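PDB 6BPM: catecholate siderophore receptor Fiu from Escherichia coli, which carries iron-catecholate siderophores across the outer membrane using energy from TonB, also transports catechol-substituted cephalosporins, and is a receptor for microcins M, H47 and E492. Local coordinates for residues A[112-117]-A[137-142]; A[471-476]-A[514-519]; A[576-581]-A[606-611]; A[308-313]-A[707-712]. One frame throughout, in Å; residues are numbered along the deposited sequence.

Contact 1 (A[112-117]-A[137-142]); sequences FNTEQV and INMISK
Glu115 N donates to Ile140 O at 2.7 Å where 112-117 runs antiparallel to 137-142, while Ile140 N donates to the next residue's carbonyl, Gln116 O, at 2.9 Å. One step outward, Lys142 N bonds to Asn113 O at 2.9 Å. Lys142 carries much of the side-chain contact. Its chain is extended beyond CG and follows the backbone of 112-114. CG passes Asn113 O at 3.6 Å, and NZ ends on Phe112 O at 2.9 Å, tilted 24° from the carbonyl plane. NZ also forms a salt bridge with Asp167 and a hydrogen bond with Asn181. With an alanine here, Asp167 would probably lose its charged mate and Phe112 O this donor. A water joins Asn113 ND2 to Lys142 O. Farther along, Gln116 CG lies alongside Ile140 CG1 at 3.7 Å, both side chains pointing the same way. The methyl CE of Met139 meets Thr114 OG1 at 3.6 Å, the two side chains crossing at about a right angle. The two segments belong to the mixed sheet of the plug, where strand 114-121 lies between 41-46 and 135-141. Phe112 reaches outward to barrel strands 176-189 and 214-227, bringing the plug against the barrel wall.

Contact 2 (A[471-476]-A[514-519]); sequences VDTAKS and LAQSGS. With POG ((20S)-2,5,8,11,14,17-hexamethyl-3,6,9,12,15,18-hexaoxahenicosane-1,20-diol), chain E.
Thr473 and Leu514 meet where a long loop of the 22-stranded TonB-dependent receptor barrel folds back on the barrel wall. Residues 471-476 lie near the start of strand 467-489. Residues 514-519 belong to the loop between strands 494-505 and 531-544, which is consistent with an extracellular loop of this family. No direct hydrogen bond joins the two segments.

The van der Waals contacts centre on Leu514. Its CB meets the methyl CG2 of Thr473 at 3.9 Å, the two side chains crossing at a slant. Its CD1 lies over the strand backbone, 3.8 Å from Ala474 CA, and also touches the CB of Lys475 at 3.9 Å. The rest of Lys475 leads away, and its NZ bonds to Thr526 O elsewhere in the loop. At the start of the strand segment, the methyl CG2 of Val471 lies against a backbone carbonyl, 3.7 Å from Leu514 O. At the far end of the segment, Ser476 CB comes to 3.7 Å from O2 of the bound POG.

The polar contacts centre on Thr473. OG1 stands trans to the backbone N (chi1 -174°), which turns the hydroxyl to a water and CG2 to the leucine. Gln516 is bent at chi2 (63°), and this brings its amide oxygen back to the strand. OE1 comes to 3.5 Å from Thr473 CB, a van der Waals approach.

One water links the segments: it accepts from Ser517 N at 3.0 Å and is hydrogen-bonded to Thr473 OG1 at 3.1 Å.

Contact 3 (A[576-581]-A[606-611]); sequences GKKRVE and ATIKNG
Lys578 CE touches Ile608 CD1 at 3.5 Å, the two side chains lying side by side and pointing the same way. The lysine is extended as far as CE and bends only at chi4 (73°). NZ forms a salt bridge with Glu563 on the neighbouring strand 549-566. A serine in its place would probably leave Glu563 without its charged mate and open a gap beside Ile608 CD1. The other face of the sheet holds Lys577, Arg579, Thr607 and Asn610. Lys577 is extended, and its CD runs beside Asn610 OD1 at 3.4 Å. Its NZ donates to a water at 2.8 Å.

This is a hairpin of the barrel, strands 572-588 and 595-610, broken by a classic beta bulge. Lys609 N and Asn610 N both bond to Lys577 O, at 2.8 Å and 3.2 Å, from the same face of its carbonyl plane. The bulge turns Lys609 toward the other strand. Arg579 bends at chi3 (-60°), and Lys609 CE lies over one face of its guanidinium. Arg579 NH2 and Lys609 NZ are like charges only 4.0 Å apart, which the salt bridge of Arg579 NE with Asp559 may partly offset. Val580 CG1 rests on Ala606 CB at 4.2 Å.

Contact 4 (A[308-313]-A[707-712]); sequences AIMGGA and SGYRYH
The Tyr709 ring lies flat against the backbone at Gly311, whose N sits 3.3 Å above the plane over the ring centre. Met310 C covers the same face nearer the rim. Gly311 CA makes a CH-pi contact with the Tyr709 ring, 4.0 Å from its centroid. The guanidinium of Arg710 is covered on one face by the methyl of Ala308, with CB 3.5 Å above the plane and off to one side.

Tyr709 has CG trans to its carbonyl carbon (chi1 -67°), and the ring reaches along the chain to Gly312. There OH lies 3.2 Å from Gly312 CA. A side chain on Gly312 would run into this hydroxyl, and one on Gly311 would be tight against the ring. Met310 bends at chi3 (87°) to bring CE within 3.6 Å of Tyr709 CE2.

Arg710 is extended from CG to NE. A water bridges its NE to Ile309 O, accepting from NE at 2.7 Å and donating to the carbonyl at 2.8 Å. NH1 bonds to Gly231 O. NH2 bonds to Ser79 OG and Glu75 O of the plug, so this barrel arginine ties the two domains together.

Arg710 begins the TonB C-terminal box motif. Strand 710-713 lies between 233-234 and 701-704 in a small sheet. Residues 308-310 end barrel strand 289-310, which pairs with 327-354.

How the contacts relate
Contact 1 lies in the plug. The other three lie in the barrel domain, and each includes part of the closed 22-stranded sheet. Along the chain contact 1 comes first. Contact 4 then opens at 308-313 and closes only at 707-712, with contacts 2 and 3 falling in between. None of the four touches another. The centres of contacts 1 and 2 are 37 Å apart, and those of contacts 2 and 3 are 26 Å apart. Contact 4 joins strand 289-310 to a small three-stranded sheet that includes strand 710-713, across most of the barrel sequence. Contacts 1 and 4 both have links between plug and barrel, on opposite sides of the chain's centre.

Contact 1 (A[112-117]-A[137-142])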
loop_
_atom_site.group_PDB
_atom_site.type_symbol
_atom_site.label_atom_id
_atom_site.label_comp_id
_atom_site.label_asym_id
_atom_site.label_seq_id
_atom_site.Cartn_x
_atom_site.Cartn_y
_atom_site.Cartn_z
ATOM N N PHE A 112 14.178 -0.585 5.204
ATOM C CA PHE A 112 15.609 -0.522 5.491
ATOM C C PHE A 112 16.421 -0.181 4.249
ATOM O O PHE A 112 17.475 0.458 4.351
ATOM C CB PHE A 112 16.086 -1.848 6.110
ATOM C CG PHE A 112 16.266 -2.972 5.106
ATOM C CD1 PHE A 112 15.158 -3.595 4.522
ATOM C CD2 PHE A 112 17.541 -3.401 4.744
ATOM C CE1 PHE A 112 15.321 -4.617 3.583
ATOM C CE2 PHE A 112 17.720 -4.434 3.801
ATOM C CZ PHE A 112 16.617 -5.044 3.225
ATOM N N ASN A 113 15.928 -0.542 3.070
ATOM C CA ASN A 113 16.663 -0.333 1.834
ATOM C C ASN A 113 16.085 0.815 1.005
ATOM O O ASN A 113 16.285 0.865 -0.212
ATOM C CB ASN A 113 16.681 -1.623 1.014
ATOM C CG ASN A 113 17.654 -1.541 -0.148
ATOM O OD1 ASN A 113 18.796 -1.082 0.010
ATOM N ND2 ASN A 113 17.201 -1.947 -1.329
ATOM N N THR A 114 15.392 1.752 1.639
ATOM C CA THR A 114 14.612 2.754 0.928
ATOM C C THR A 114 15.085 4.154 1.290
ATOM O O THR A 114 15.351 4.455 2.460
ATOM C CB THR A 114 13.108 2.558 1.257
ATOM O OG1 THR A 114 12.572 1.533 0.406
ATOM C CG2 THR A 114 12.316 3.857 1.084
ATOM N N GLU A 115 15.210 4.997 0.268
ATOM C CA GLU A 115 15.701 6.365 0.412
ATOM C C GLU A 115 14.563 7.372 0.571
ATOM O O GLU A 115 14.658 8.287 1.390
ATOM C CB GLU A 115 16.580 6.735 -0.800
ATOM C CG GLU A 115 17.582 7.904 -0.600
ATOM C CD GLU A 115 18.920 7.490 0.029
ATOM O OE1 GLU A 115 18.957 7.315 1.267
ATOM O OE2 GLU A 115 19.934 7.347 -0.703
ATOM N N GLN A 116 13.446 7.165 -0.122
ATOM C CA GLN A 116 12.279 8.016 0.022
ATOM C C GLN A 116 11.081 7.303 -0.589
ATOM O O GLN A 116 11.227 6.442 -1.461
ATOM C CB GLN A 116 12.502 9.364 -0.661
ATOM C CG GLN A 116 12.683 9.244 -2.163
ATOM C CD GLN A 116 13.014 10.581 -2.803
ATOM O OE1 GLN A 116 13.672 11.421 -2.181
ATOM N NE2 GLN A 116 12.550 10.794 -4.039
ATOM N N VAL A 117 9.891 7.674 -0.135
ATOM C CA VAL A 117 8.653 7.109 -0.668
ATOM C C VAL A 117 7.847 8.248 -1.287
ATOM O O VAL A 117 7.588 9.263 -0.627
ATOM C CB VAL A 117 7.864 6.334 0.410
ATOM C CG1 VAL A 117 7.846 7.091 1.720
ATOM C CG2 VAL A 117 6.468 6.054 -0.051
ATOM N N ILE A 137 2.080 4.746 -5.266
ATOM C CA ILE A 137 3.054 4.714 -4.185
ATOM C C ILE A 137 4.351 4.089 -4.700
ATOM O O ILE A 137 4.345 2.986 -5.264
ATOM C CB ILE A 137 2.527 3.934 -2.979
ATOM C CG1 ILE A 137 1.336 4.669 -2.394
ATOM C CG2 ILE A 137 3.639 3.798 -1.959
ATOM C CD1 ILE A 137 0.183 3.773 -1.990
ATOM N N ASN A 138 5.458 4.795 -4.512
ATOM C CA ASN A 138 6.717 4.433 -5.138
ATOM C C ASN A 138 7.822 4.442 -4.098
ATOM O O ASN A 138 8.121 5.492 -3.521
ATOM C CB ASN A 138 7.027 5.396 -6.271
ATOM C CG ASN A 138 8.155 4.928 -7.124
ATOM O OD1 ASN A 138 8.567 3.769 -7.048
ATOM N ND2 ASN A 138 8.662 5.814 -7.957
ATOM N N MET A 139 8.410 3.272 -3.830
ATOM C CA MET A 139 9.535 3.207 -2.912
ATOM C C MET A 139 10.827 3.323 -3.702
ATOM O O MET A 139 10.991 2.665 -4.733
ATOM C CB MET A 139 9.509 1.927 -2.094
ATOM C CG MET A 139 8.209 1.725 -1.336
ATOM S SD MET A 139 8.156 0.186 -0.410
ATOM C CE MET A 139 9.151 0.576 1.022
ATOM N N ILE A 140 11.710 4.214 -3.259
ATOM C CA ILE A 140 12.953 4.488 -3.963
ATOM C C ILE A 140 14.082 3.754 -3.260
ATOM O O ILE A 140 14.322 3.962 -2.062
ATOM C CB ILE A 140 13.253 5.986 -4.048
ATOM C CG1 ILE A 140 12.078 6.696 -4.717
ATOM C CG2 ILE A 140 14.587 6.170 -4.818
ATOM C CD1 ILE A 140 11.691 6.039 -6.040
ATOM N N SER A 141 14.783 2.912 -4.007
ATOM C CA SER A 141 15.793 2.052 -3.412
ATOM C C SER A 141 17.073 2.837 -3.169
ATOM O O SER A 141 17.434 3.716 -3.953
ATOM C CB SER A 141 16.072 0.857 -4.326
ATOM O OG SER A 141 14.865 0.222 -4.746
ATOM N N LYS A 142 17.744 2.530 -2.064
ATOM C CA LYS A 142 19.084 3.038 -1.845
ATOM C C LYS A 142 20.012 2.568 -2.968
ATOM O O LYS A 142 19.846 1.486 -3.542
ATOM C CB LYS A 142 19.620 2.565 -0.497
ATOM C CG LYS A 142 18.886 3.141 0.676
ATOM C CD LYS A 142 19.422 2.645 2.018
ATOM C CE LYS A 142 18.613 3.251 3.178
ATOM N NZ LYS A 142 19.109 2.863 4.533
HETATM O O HOH W 1 18.953 -1.214 -3.447
#

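Contact 2 (A[471-476]-A[514-519])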
loop_
_atom_site.group_PDB
_atom_site.type_symbol
_atom_site.label_atom_id
_atom_site.label_comp_id
_atom_site.label_asym_id
_atom_site.label_seq_id
_atom_site.Cartn_x
_atom_site.Cartn_y
_atom_site.Cartn_z
ATOM N N VAL A 471 -12.314 -21.816 -15.130
ATOM C CA VAL A 471 -12.150 -20.734 -16.091
ATOM C C VAL A 471 -10.802 -20.901 -16.777
ATOM O O VAL A 471 -9.807 -21.278 -16.152
ATOM C CB VAL A 471 -12.312 -19.345 -15.425
ATOM C CG1 VAL A 471 -11.361 -19.166 -14.276
ATOM C CG2 VAL A 471 -12.108 -18.224 -16.474
ATOM N N ASP A 472 -10.791 -20.642 -18.083
ATOM C CA ASP A 472 -9.571 -20.693 -18.895
ATOM C C ASP A 472 -9.837 -19.777 -20.092
ATOM O O ASP A 472 -10.434 -20.206 -21.080
ATOM C CB ASP A 472 -9.236 -22.085 -19.360
ATOM C CG ASP A 472 -7.944 -22.134 -20.140
ATOM O OD1 ASP A 472 -7.392 -21.062 -20.432
ATOM O OD2 ASP A 472 -7.495 -23.236 -20.511
ATOM N N THR A 473 -9.408 -18.524 -19.987
ATOM C CA THR A 473 -9.656 -17.599 -21.080
ATOM C C THR A 473 -8.522 -16.582 -21.165
ATOM O O THR A 473 -7.564 -16.613 -20.386
ATOM C CB THR A 473 -11.041 -16.958 -20.922
ATOM O OG1 THR A 473 -11.331 -16.151 -22.071
ATOM C CG2 THR A 473 -11.115 -16.133 -19.647
ATOM N N ALA A 474 -8.629 -15.689 -22.148
ATOM C CA ALA A 474 -7.589 -14.709 -22.413
ATOM C C ALA A 474 -8.199 -13.397 -22.911
ATOM O O ALA A 474 -9.332 -13.353 -23.401
ATOM C CB ALA A 474 -6.580 -15.269 -23.414
ATOM N N LYS A 475 -7.414 -12.324 -22.807
ATOM C CA LYS A 475 -7.896 -10.987 -23.136
ATOM C C LYS A 475 -6.746 -10.127 -23.644
ATOM O O LYS A 475 -5.769 -9.931 -22.918
ATOM C CB LYS A 475 -8.513 -10.350 -21.893
ATOM C CG LYS A 475 -8.679 -8.858 -21.963
ATOM C CD LYS A 475 -9.759 -8.502 -22.939
ATOM C CE LYS A 475 -10.246 -7.104 -22.678
ATOM N NZ LYS A 475 -11.192 -6.698 -23.737
ATOM N N SER A 476 -6.900 -9.545 -24.835
ATOM C CA SER A 476 -5.907 -8.634 -25.409
ATOM C C SER A 476 -6.498 -7.238 -25.525
ATOM O O SER A 476 -7.680 -7.072 -25.853
ATOM C CB SER A 476 -5.463 -9.077 -26.795
ATOM O OG SER A 476 -4.856 -10.351 -26.742
ATOM N N LEU A 514 -9.568 -13.327 -14.921
ATOM C CA LEU A 514 -10.493 -12.982 -15.987
ATOM C C LEU A 514 -11.758 -13.806 -15.800
ATOM O O LEU A 514 -11.752 -14.844 -15.136
ATOM C CB LEU A 514 -9.898 -13.244 -17.377
ATOM C CG LEU A 514 -8.623 -12.469 -17.740
ATOM C CD1 LEU A 514 -8.049 -12.967 -19.053
ATOM C CD2 LEU A 514 -8.880 -10.998 -17.798
ATOM N N ALA A 515 -12.864 -13.306 -16.338
ATOM C CA ALA A 515 -14.117 -14.043 -16.336
ATOM C C ALA A 515 -14.507 -14.344 -17.771
ATOM O O ALA A 515 -14.135 -13.621 -18.698
ATOM C CB ALA A 515 -15.254 -13.277 -15.634
ATOM N N GLN A 516 -15.226 -15.439 -17.949
ATOM C CA GLN A 516 -15.708 -15.778 -19.272
ATOM C C GLN A 516 -16.720 -14.727 -19.692
ATOM O O GLN A 516 -17.523 -14.257 -18.881
ATOM C CB GLN A 516 -16.356 -17.162 -19.274
ATOM C CG GLN A 516 -16.738 -17.683 -20.648
ATOM C CD GLN A 516 -15.536 -17.869 -21.547
ATOM O OE1 GLN A 516 -14.394 -17.885 -21.081
ATOM N NE2 GLN A 516 -15.782 -18.027 -22.842
ATOM N N SER A 517 -16.673 -14.362 -20.965
ATOM C CA SER A 517 -17.494 -13.279 -21.481
ATOM C C SER A 517 -18.949 -13.709 -21.618
ATOM O O SER A 517 -19.255 -14.862 -21.925
ATOM C CB SER A 517 -16.952 -12.844 -22.835
ATOM O OG SER A 517 -16.901 -13.963 -23.702
ATOM N N GLY A 518 -19.858 -12.765 -21.402
ATOM C CA GLY A 518 -21.259 -12.970 -21.712
ATOM C C GLY A 518 -22.199 -12.951 -20.528
ATOM O O GLY A 518 -23.408 -12.819 -20.733
ATOM N N SER A 519 -21.706 -13.134 -19.302
ATOM C CA SER A 519 -22.588 -13.222 -18.144
ATOM C C SER A 519 -21.784 -12.999 -16.876
ATOM O O SER A 519 -20.565 -13.178 -16.852
ATOM C CB SER A 519 -23.295 -14.576 -18.061
ATOM O OG SER A 519 -22.348 -15.626 -17.955
HETATM O OH POG E . -7.077 -7.448 -29.774
HETATM C C2 POG E . -6.349 -6.249 -29.794
HETATM C C1 POG E . -6.827 -5.351 -30.937
HETATM C C3 POG E . -4.865 -6.567 -29.975
HETATM O O2 POG E . -4.192 -6.249 -28.790
HETATM C C5 POG E . -2.801 -6.216 -28.899
HETATM O O1 POG E . 12.168 -8.381 -19.645
HETATM C C4 POG E . 10.806 -8.526 -19.942
HETATM C C6 POG E . 10.646 -9.318 -21.237
HETATM O O3 POG E . 9.287 -9.600 -21.440
HETATM C C7 POG E . 8.996 -10.560 -22.425
HETATM C C8 POG E . 7.901 -10.106 -23.401
HETATM O O4 POG E . 6.938 -9.266 -22.797
HETATM C C9 POG E . 5.724 -9.013 -23.470
HETATM C C10 POG E . 5.835 -8.066 -24.677
HETATM O O5 POG E . 4.514 -7.645 -24.950
HETATM C C11 POG E . 3.962 -7.511 -26.236
HETATM C C12 POG E . 2.844 -8.534 -26.421
HETATM O O6 POG E . 1.719 -8.055 -25.756
HETATM C C13 POG E . 0.524 -8.402 -26.381
HETATM C C14 POG E . 0.046 -7.227 -27.238
HETATM O O7 POG E . -1.277 -7.492 -27.620
HETATM C C15 POG E . -2.197 -6.443 -27.518
HETATM C C16 POG E . -2.355 -4.854 -29.418
HETATM C C17 POG E . 0.926 -7.054 -28.481
HETATM C C18 POG E . 3.164 -9.929 -25.866
HETATM C C19 POG E . 6.515 -8.751 -25.866
HETATM C C20 POG E . 7.314 -11.383 -24.028
HETATM C C21 POG E . 11.466 -10.607 -21.136
HETATM O O HOH W 2 -14.092 -14.891 -22.460
#

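Contact 3 (A[576-581]-A[606-611])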
loop_
_atom_site.group_PDB
_atom_site.type_symbol
_atom_site.label_atom_id
_atom_site.label_comp_id
_atom_site.label_asym_id
_atom_site.label_seq_id
_atom_site.Cartn_x
_atom_site.Cartn_y
_atom_site.Cartn_z
ATOM N N GLY A 576 -22.226 2.033 -14.405
ATOM C CA GLY A 576 -21.971 2.589 -13.092
ATOM C C GLY A 576 -20.896 3.655 -13.102
ATOM O O GLY A 576 -20.104 3.776 -14.039
ATOM N N LYS A 577 -20.905 4.455 -12.038
ATOM C CA LYS A 577 -20.018 5.596 -11.890
ATOM C C LYS A 577 -19.753 5.844 -10.419
ATOM O O LYS A 577 -20.641 5.681 -9.581
ATOM C CB LYS A 577 -20.618 6.867 -12.515
ATOM C CG LYS A 577 -20.518 6.889 -14.018
ATOM C CD LYS A 577 -21.332 7.990 -14.662
ATOM C CE LYS A 577 -21.374 7.744 -16.174
ATOM N NZ LYS A 577 -22.545 8.372 -16.836
ATOM N N LYS A 578 -18.536 6.275 -10.114
ATOM C CA LYS A 578 -18.166 6.643 -8.755
ATOM C C LYS A 578 -17.429 7.969 -8.804
ATOM O O LYS A 578 -16.939 8.380 -9.860
ATOM C CB LYS A 578 -17.291 5.553 -8.095
ATOM C CG LYS A 578 -18.049 4.263 -7.821
ATOM C CD LYS A 578 -17.179 3.202 -7.154
ATOM C CE LYS A 578 -17.965 1.888 -6.901
ATOM N NZ LYS A 578 -18.263 1.050 -8.115
ATOM N N ARG A 579 -17.336 8.640 -7.656
ATOM C CA ARG A 579 -16.688 9.942 -7.613
ATOM C C ARG A 579 -15.993 10.146 -6.277
ATOM O O ARG A 579 -16.520 9.766 -5.228
ATOM C CB ARG A 579 -17.687 11.091 -7.859
ATOM C CG ARG A 579 -17.078 12.453 -7.580
ATOM C CD ARG A 579 -17.932 13.615 -8.036
ATOM N NE ARG A 579 -18.219 13.641 -9.465
ATOM C CZ ARG A 579 -19.171 14.395 -10.025
ATOM N NH1 ARG A 579 -19.942 15.189 -9.276
ATOM N NH2 ARG A 579 -19.365 14.343 -11.336
ATOM N N VAL A 580 -14.808 10.755 -6.328
ATOM C CA VAL A 580 -14.063 11.192 -5.147
ATOM C C VAL A 580 -13.647 12.645 -5.393
ATOM O O VAL A 580 -12.896 12.928 -6.335
ATOM C CB VAL A 580 -12.834 10.302 -4.857
ATOM C CG1 VAL A 580 -12.374 10.504 -3.433
ATOM C CG2 VAL A 580 -13.134 8.813 -5.117
ATOM N N GLU A 581 -14.077 13.540 -4.505
ATOM C CA GLU A 581 -14.004 14.986 -4.651
ATOM C C GLU A 581 -13.510 15.568 -3.345
ATOM O O GLU A 581 -13.796 15.033 -2.275
ATOM C CB GLU A 581 -15.405 15.600 -4.877
ATOM C CG GLU A 581 -15.849 16.016 -6.248
ATOM C CD GLU A 581 -17.221 16.732 -6.209
ATOM O OE1 GLU A 581 -17.684 17.186 -7.274
ATOM O OE2 GLU A 581 -17.848 16.838 -5.126
ATOM N N ALA A 606 -16.160 10.304 -1.152
ATOM C CA ALA A 606 -16.202 9.155 -2.040
ATOM C C ALA A 606 -17.630 8.636 -2.051
ATOM O O ALA A 606 -18.165 8.286 -0.995
ATOM C CB ALA A 606 -15.234 8.072 -1.559
ATOM N N THR A 607 -18.242 8.560 -3.234
ATOM C CA THR A 607 -19.655 8.215 -3.275
ATOM C C THR A 607 -19.928 7.456 -4.558
ATOM O O THR A 607 -19.179 7.578 -5.539
ATOM C CB THR A 607 -20.576 9.451 -3.214
ATOM O OG1 THR A 607 -20.241 10.368 -4.262
ATOM C CG2 THR A 607 -20.432 10.190 -1.899
ATOM N N ILE A 608 -21.022 6.676 -4.526
ATOM C CA ILE A 608 -21.595 6.036 -5.707
ATOM C C ILE A 608 -22.407 7.075 -6.464
ATOM O O ILE A 608 -23.229 7.783 -5.876
ATOM C CB ILE A 608 -22.485 4.842 -5.311
ATOM C CG1 ILE A 608 -21.692 3.775 -4.542
ATOM C CG2 ILE A 608 -23.156 4.224 -6.554
ATOM C CD1 ILE A 608 -20.998 2.734 -5.414
ATOM N N LYS A 609 -22.145 7.214 -7.758
ATOM C CA LYS A 609 -22.845 8.214 -8.551
ATOM C C LYS A 609 -23.911 7.601 -9.453
ATOM O O LYS A 609 -24.954 8.213 -9.669
ATOM C CB LYS A 609 -21.829 9.005 -9.380
ATOM C CG LYS A 609 -22.039 10.516 -9.408
ATOM C CD LYS A 609 -22.315 11.066 -10.819
ATOM C CE LYS A 609 -22.734 12.535 -10.750
ATOM N NZ LYS A 609 -23.140 13.083 -12.067
ATOM N N ASN A 610 -23.692 6.387 -9.947
ATOM C CA ASN A 610 -24.723 5.576 -10.581
ATOM C C ASN A 610 -24.485 4.149 -10.139
ATOM O O ASN A 610 -23.350 3.669 -10.203
ATOM C CB ASN A 610 -24.683 5.642 -12.107
ATOM C CG ASN A 610 -25.170 6.944 -12.640
ATOM O OD1 ASN A 610 -24.403 7.705 -13.226
ATOM N ND2 ASN A 610 -26.451 7.221 -12.447
ATOM N N GLY A 611 -25.540 3.489 -9.688
ATOM C CA GLY A 611 -25.500 2.101 -9.306
ATOM C C GLY A 611 -26.031 1.894 -7.905
ATOM O O GLY A 611 -26.479 2.820 -7.230
HETATM O O HOH W 3 -24.172 6.156 -16.349
#

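Contact 4 (A[308-313]-A[707-712])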
loop_
_atom_site.group_PDB
_atom_site.type_symbol
_atom_site.label_atom_id
_atom_site.label_comp_id
_atom_site.label_asym_id
_atom_site.label_seq_id
_atom_site.Cartn_x
_atom_site.Cartn_y
_atom_site.Cartn_z
ATOM N N ALA A 308 -10.360 -16.551 10.534
ATOM C CA ALA A 308 -11.481 -15.624 10.497
ATOM C C ALA A 308 -12.608 -16.180 11.368
ATOM O O ALA A 308 -12.956 -17.357 11.255
ATOM C CB ALA A 308 -11.965 -15.447 9.060
ATOM N N ILE A 309 -13.159 -15.353 12.248
ATOM C CA ILE A 309 -14.250 -15.765 13.130
ATOM C C ILE A 309 -15.571 -15.176 12.629
ATOM O O ILE A 309 -15.615 -14.164 11.927
ATOM C CB ILE A 309 -14.000 -15.365 14.597
ATOM C CG1 ILE A 309 -13.969 -13.847 14.751
ATOM C CG2 ILE A 309 -12.713 -15.956 15.127
ATOM C CD1 ILE A 309 -13.528 -13.448 16.138
ATOM N N MET A 310 -16.662 -15.833 13.005
ATOM C CA MET A 310 -18.007 -15.437 12.609
ATOM C C MET A 310 -18.953 -15.547 13.794
ATOM O O MET A 310 -18.803 -16.447 14.620
ATOM C CB MET A 310 -18.512 -16.298 11.469
ATOM C CG MET A 310 -17.850 -15.952 10.175
ATOM S SD MET A 310 -18.744 -16.656 8.804
ATOM C CE MET A 310 -19.958 -15.376 8.493
ATOM N N GLY A 311 -19.904 -14.612 13.892
ATOM C CA GLY A 311 -20.779 -14.552 15.057
ATOM C C GLY A 311 -22.264 -14.387 14.786
ATOM O O GLY A 311 -22.992 -13.857 15.622
ATOM N N GLY A 312 -22.743 -14.862 13.652
ATOM C CA GLY A 312 -24.170 -14.889 13.425
ATOM C C GLY A 312 -24.897 -15.855 14.365
ATOM O O GLY A 312 -24.306 -16.612 15.138
ATOM N N ALA A 313 -26.229 -15.813 14.305
ATOM C CA ALA A 313 -27.009 -16.660 15.198
ATOM C C ALA A 313 -26.694 -18.125 14.966
ATOM O O ALA A 313 -26.574 -18.903 15.920
ATOM C CB ALA A 313 -28.506 -16.397 15.027
ATOM N N SER A 707 -18.404 -8.468 6.688
ATOM C CA SER A 707 -19.593 -8.881 7.428
ATOM C C SER A 707 -19.767 -8.057 8.697
ATOM O O SER A 707 -20.898 -7.806 9.114
ATOM C CB SER A 707 -19.543 -10.378 7.757
ATOM O OG SER A 707 -18.673 -10.655 8.849
ATOM N N GLY A 708 -18.670 -7.651 9.335
ATOM C CA GLY A 708 -18.735 -6.896 10.569
ATOM C C GLY A 708 -18.547 -7.703 11.846
ATOM O O GLY A 708 -18.653 -7.124 12.939
ATOM N N TYR A 709 -18.244 -9.013 11.755
ATOM C CA TYR A 709 -18.077 -9.806 12.978
ATOM C C TYR A 709 -16.732 -9.600 13.672
ATOM O O TYR A 709 -16.638 -9.839 14.886
ATOM C CB TYR A 709 -18.220 -11.280 12.685
ATOM C CG TYR A 709 -19.596 -11.692 12.269
ATOM C CD1 TYR A 709 -20.703 -11.463 13.089
ATOM C CD2 TYR A 709 -19.793 -12.321 11.054
ATOM C CE1 TYR A 709 -21.970 -11.870 12.691
ATOM C CE2 TYR A 709 -21.043 -12.725 10.660
ATOM C CZ TYR A 709 -22.125 -12.507 11.470
ATOM O OH TYR A 709 -23.344 -12.947 11.002
ATOM N N ARG A 710 -15.676 -9.224 12.931
ATOM C CA ARG A 710 -14.335 -9.069 13.488
ATOM C C ARG A 710 -13.702 -7.736 13.074
ATOM O O ARG A 710 -13.997 -7.175 12.011
ATOM C CB ARG A 710 -13.438 -10.239 13.060
ATOM C CG ARG A 710 -13.231 -10.337 11.560
ATOM C CD ARG A 710 -12.807 -11.736 11.154
ATOM N NE ARG A 710 -12.688 -11.885 9.705
ATOM C CZ ARG A 710 -11.522 -11.793 9.079
ATOM N NH1 ARG A 710 -10.436 -11.553 9.793
ATOM N NH2 ARG A 710 -11.434 -11.940 7.764
ATOM N N TYR A 711 -12.810 -7.243 13.930
ATOM C CA TYR A 711 -12.079 -6.017 13.658
ATOM C C TYR A 711 -10.661 -6.124 14.220
ATOM O O TYR A 711 -10.364 -6.982 15.059
ATOM C CB TYR A 711 -12.806 -4.802 14.240
ATOM C CG TYR A 711 -12.598 -4.573 15.720
ATOM C CD1 TYR A 711 -13.265 -5.321 16.658
ATOM C CD2 TYR A 711 -11.772 -3.570 16.174
ATOM C CE1 TYR A 711 -13.105 -5.076 18.013
ATOM C CE2 TYR A 711 -11.596 -3.328 17.522
ATOM C CZ TYR A 711 -12.263 -4.080 18.432
ATOM O OH TYR A 711 -12.093 -3.829 19.776
ATOM N N HIS A 712 -9.777 -5.247 13.724
ATOM C CA HIS A 712 -8.429 -5.109 14.276
ATOM C C HIS A 712 -8.418 -3.949 15.251
ATOM O O HIS A 712 -8.742 -2.818 14.848
ATOM C CB HIS A 712 -7.388 -4.878 13.183
ATOM C CG HIS A 712 -7.125 -6.083 12.345
ATOM N ND1 HIS A 712 -7.466 -6.149 11.011
ATOM C CD2 HIS A 712 -6.622 -7.300 12.670
ATOM C CE1 HIS A 712 -7.151 -7.344 10.538
ATOM N NE2 HIS A 712 -6.658 -8.068 11.527
HETATM O O HOH W 4 -14.995 -13.245 9.365
#